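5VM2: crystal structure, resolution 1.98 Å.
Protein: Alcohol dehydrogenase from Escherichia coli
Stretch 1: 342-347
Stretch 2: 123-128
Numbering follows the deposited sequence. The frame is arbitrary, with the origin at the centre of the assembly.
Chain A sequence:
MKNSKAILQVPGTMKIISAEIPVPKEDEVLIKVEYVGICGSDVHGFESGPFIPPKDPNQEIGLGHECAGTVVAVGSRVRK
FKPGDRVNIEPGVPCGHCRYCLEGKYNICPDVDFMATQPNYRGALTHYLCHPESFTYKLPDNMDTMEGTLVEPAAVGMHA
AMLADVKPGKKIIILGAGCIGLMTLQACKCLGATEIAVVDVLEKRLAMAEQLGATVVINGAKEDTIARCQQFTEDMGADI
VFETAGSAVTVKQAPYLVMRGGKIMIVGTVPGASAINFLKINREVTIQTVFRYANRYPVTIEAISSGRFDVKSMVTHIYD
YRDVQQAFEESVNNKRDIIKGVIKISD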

# COMPACT_ATOMS: atom_id res chain seq x y z
N VAL A 342 -6.96 -0.63 -10.66
CA VAL A 342 -7.57 0.59 -10.14
C VAL A 342 -8.98 0.70 -10.70
O VAL A 342 -9.33 0.07 -11.70
CB VAL A 342 -6.76 1.86 -10.49
CG1 VAL A 342 -5.31 1.72 -10.04
CG2 VAL A 342 -6.83 2.16 -11.97
N ILE A 343 -9.79 1.50 -10.02
CA ILE A 343 -11.17 1.75 -10.41
C ILE A 343 -11.29 3.22 -10.76
O ILE A 343 -10.95 4.09 -9.95
CB ILE A 343 -12.17 1.35 -9.32
CG1 ILE A 343 -12.11 -0.16 -9.08
CG2 ILE A 343 -13.57 1.77 -9.70
CD1 ILE A 343 -12.72 -0.61 -7.78
N LYS A 344 -11.75 3.50 -11.98
CA LYS A 344 -11.92 4.86 -12.47
C LYS A 344 -13.32 5.34 -12.11
O LYS A 344 -14.32 4.71 -12.47
CB LYS A 344 -11.71 4.92 -13.98
CG LYS A 344 -11.77 6.32 -14.57
CD LYS A 344 -11.61 6.29 -16.08
CE LYS A 344 -10.93 7.55 -16.58
NZ LYS A 344 -11.52 8.78 -16.00
N ILE A 345 -13.40 6.45 -11.38
CA ILE A 345 -14.70 7.01 -11.00
C ILE A 345 -14.95 8.29 -11.79
O ILE A 345 -14.56 9.39 -11.36
CB ILE A 345 -14.79 7.27 -9.49
CG1 ILE A 345 -14.52 5.98 -8.72
CG2 ILE A 345 -16.16 7.81 -9.13
CD1 ILE A 345 -14.37 6.19 -7.24
N SER A 346 -15.57 8.15 -12.95
CA SER A 346 -16.16 9.26 -13.68
C SER A 346 -17.67 9.23 -13.48
O SER A 346 -18.23 8.26 -12.98
CB SER A 346 -15.80 9.19 -15.16
OG SER A 346 -16.14 7.92 -15.70
N ASP A 347 -18.32 10.31 -13.87
CA ASP A 347 -19.78 10.29 -13.84
C ASP A 347 -20.29 9.58 -15.08
O ASP A 347 -21.15 8.71 -14.99
CB ASP A 347 -20.37 11.70 -13.75
CG ASP A 347 -21.84 11.69 -13.39
OD1 ASP A 347 -22.28 10.70 -12.76
OD2 ASP A 347 -22.56 12.65 -13.73
OXT ASP A 347 -19.84 9.85 -16.19
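Stretch 2, residues 123-128: GALTHY

Residues 123-128 lie along the C-terminal tail of the same chain, more than two hundred residues away in sequence. The two segments run in nearly the same direction, their end-to-end vectors being 21° apart, but they do not pair as strands. The backbones stay well separated, with the nearest CA atoms, those of Ile345 and His127, 6.8 Å from each other, and no hydrogen bond crosses between the stretches. The contact, which buries 278 Å² in all, is made largely by side chains that fill the space between the two backbones.

The tail enters as the last part of a strand, residues 342-344, and continues as an irregular segment to the C-terminal carboxylate of Asp347. The alternation of the strand, carried on into Ile345, places Ile343 and Ile345 with their CA-to-CB bonds toward stretch 2, while Val342 and Lys344 are out of its reach. Stretch 2 is irregular up to His127 and takes up extended backbone angles again at Tyr128. Leu125, with phi/psi of -74/83°, follows Ala124 in a tight bend of the backbone, spanned by a weak hydrogen bond from Thr126 N to Ala124 O (2.8 Å). Thr126 is then almost fully extended, at -163/162°, with its CA-to-CB bond directed away from the tail and its OG1 satisfied elsewhere in the structure.

Both isoleucines adopt the m,t conformation, with chi1/chi2 of -64/163° in Ile343 and -57/170° in Ile345. The trans chi2 extends the CG1 branch, so that each CD1 reaches out to stretch 2. Ile343 CD1 meets Leu125 CD2 at 3.8 Å. Leu125 is also m,t (-67/168°); its CA-to-CB bond points sideways, and this rotamer brings the end of the side chain nearer to the tail, within reach of both isoleucines. The second apolar contact is looser, with Ile345 CD1 4.4 Å from Leu125 CD2.

Ile345 has the largest area covered by the other stretch. Its CD1 lies against the backbone of the bend, 3.6 Å from Thr126 O and 4.2 Å from Ala124 O, and Ile345 CG2 is also near Thr126 O, at 4.1 Å. A methyl group offers no hydrogen bond, and Thr126 O, buried by this contact, is left without a polar partner in the model. The CG2 methyl also approaches the imidazole of His127, with Ile345 CG2 3.3 Å from His127 ND1, a close van der Waals approach made obliquely to the ring.

His127 leaves its backbone sideways, yet chi1 of -74° (m) and chi2 of -70° swing the imidazole to the end of the tail. There Ser346 O lies near the plane of the ring at its edge, 3.4 Å from His127 CE1. The CA-to-CB bond of Ser346 points away from stretch 2; chi1 is 53° (p). Asp347 makes only peripheral contact, its CA 4.3 Å and its OD1 4.5 Å from His127 CE1, and both terminal residues are exposed and poorly ordered. The packing thus passes from buried aliphatic side chains at Ile343 to a more exposed, more polar margin at the C-terminus.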

# COMPACT_ATOMS: atom_id res chain seq x y z
N GLY A 123 -15.71 4.33 2.77
CA GLY A 123 -14.94 3.86 1.64
C GLY A 123 -14.56 4.97 0.68
O GLY A 123 -15.27 5.96 0.54
N ALA A 124 -13.42 4.79 0.01
CA ALA A 124 -13.01 5.73 -1.03
C ALA A 124 -13.83 5.56 -2.30
O ALA A 124 -13.85 6.47 -3.13
CB ALA A 124 -11.52 5.56 -1.33
N LEU A 125 -14.50 4.42 -2.46
CA LEU A 125 -15.35 4.16 -3.62
C LEU A 125 -16.64 4.97 -3.47
O LEU A 125 -17.67 4.49 -3.00
CB LEU A 125 -15.64 2.67 -3.75
CG LEU A 125 -14.41 1.83 -4.12
CD1 LEU A 125 -14.69 0.34 -3.96
CD2 LEU A 125 -13.97 2.14 -5.54
N THR A 126 -16.55 6.23 -3.86
CA THR A 126 -17.67 7.16 -3.85
C THR A 126 -17.30 8.33 -4.74
O THR A 126 -16.12 8.52 -5.07
CB THR A 126 -17.99 7.64 -2.42
OG1 THR A 126 -19.10 8.56 -2.45
CG2 THR A 126 -16.79 8.32 -1.80
N HIS A 127 -18.31 9.10 -5.16
CA HIS A 127 -18.02 10.24 -6.02
C HIS A 127 -17.45 11.41 -5.24
O HIS A 127 -16.61 12.15 -5.77
CB HIS A 127 -19.28 10.68 -6.77
CG HIS A 127 -19.68 9.75 -7.88
ND1 HIS A 127 -18.96 9.64 -9.05
CD2 HIS A 127 -20.72 8.90 -8.00
CE1 HIS A 127 -19.54 8.75 -9.84
NE2 HIS A 127 -20.61 8.29 -9.23
N TYR A 128 -17.86 11.58 -3.99
CA TYR A 128 -17.47 12.73 -3.18
C TYR A 128 -17.14 12.27 -1.77
O TYR A 128 -17.89 11.48 -1.17
CB TYR A 128 -18.59 13.78 -3.12
CG TYR A 128 -18.90 14.42 -4.45
CD1 TYR A 128 -18.20 15.55 -4.88
CD2 TYR A 128 -19.89 13.91 -5.29
CE1 TYR A 128 -18.48 16.14 -6.10
CE2 TYR A 128 -20.17 14.50 -6.51
CZ TYR A 128 -19.46 15.61 -6.91
OH TYR A 128 -19.73 16.21 -8.13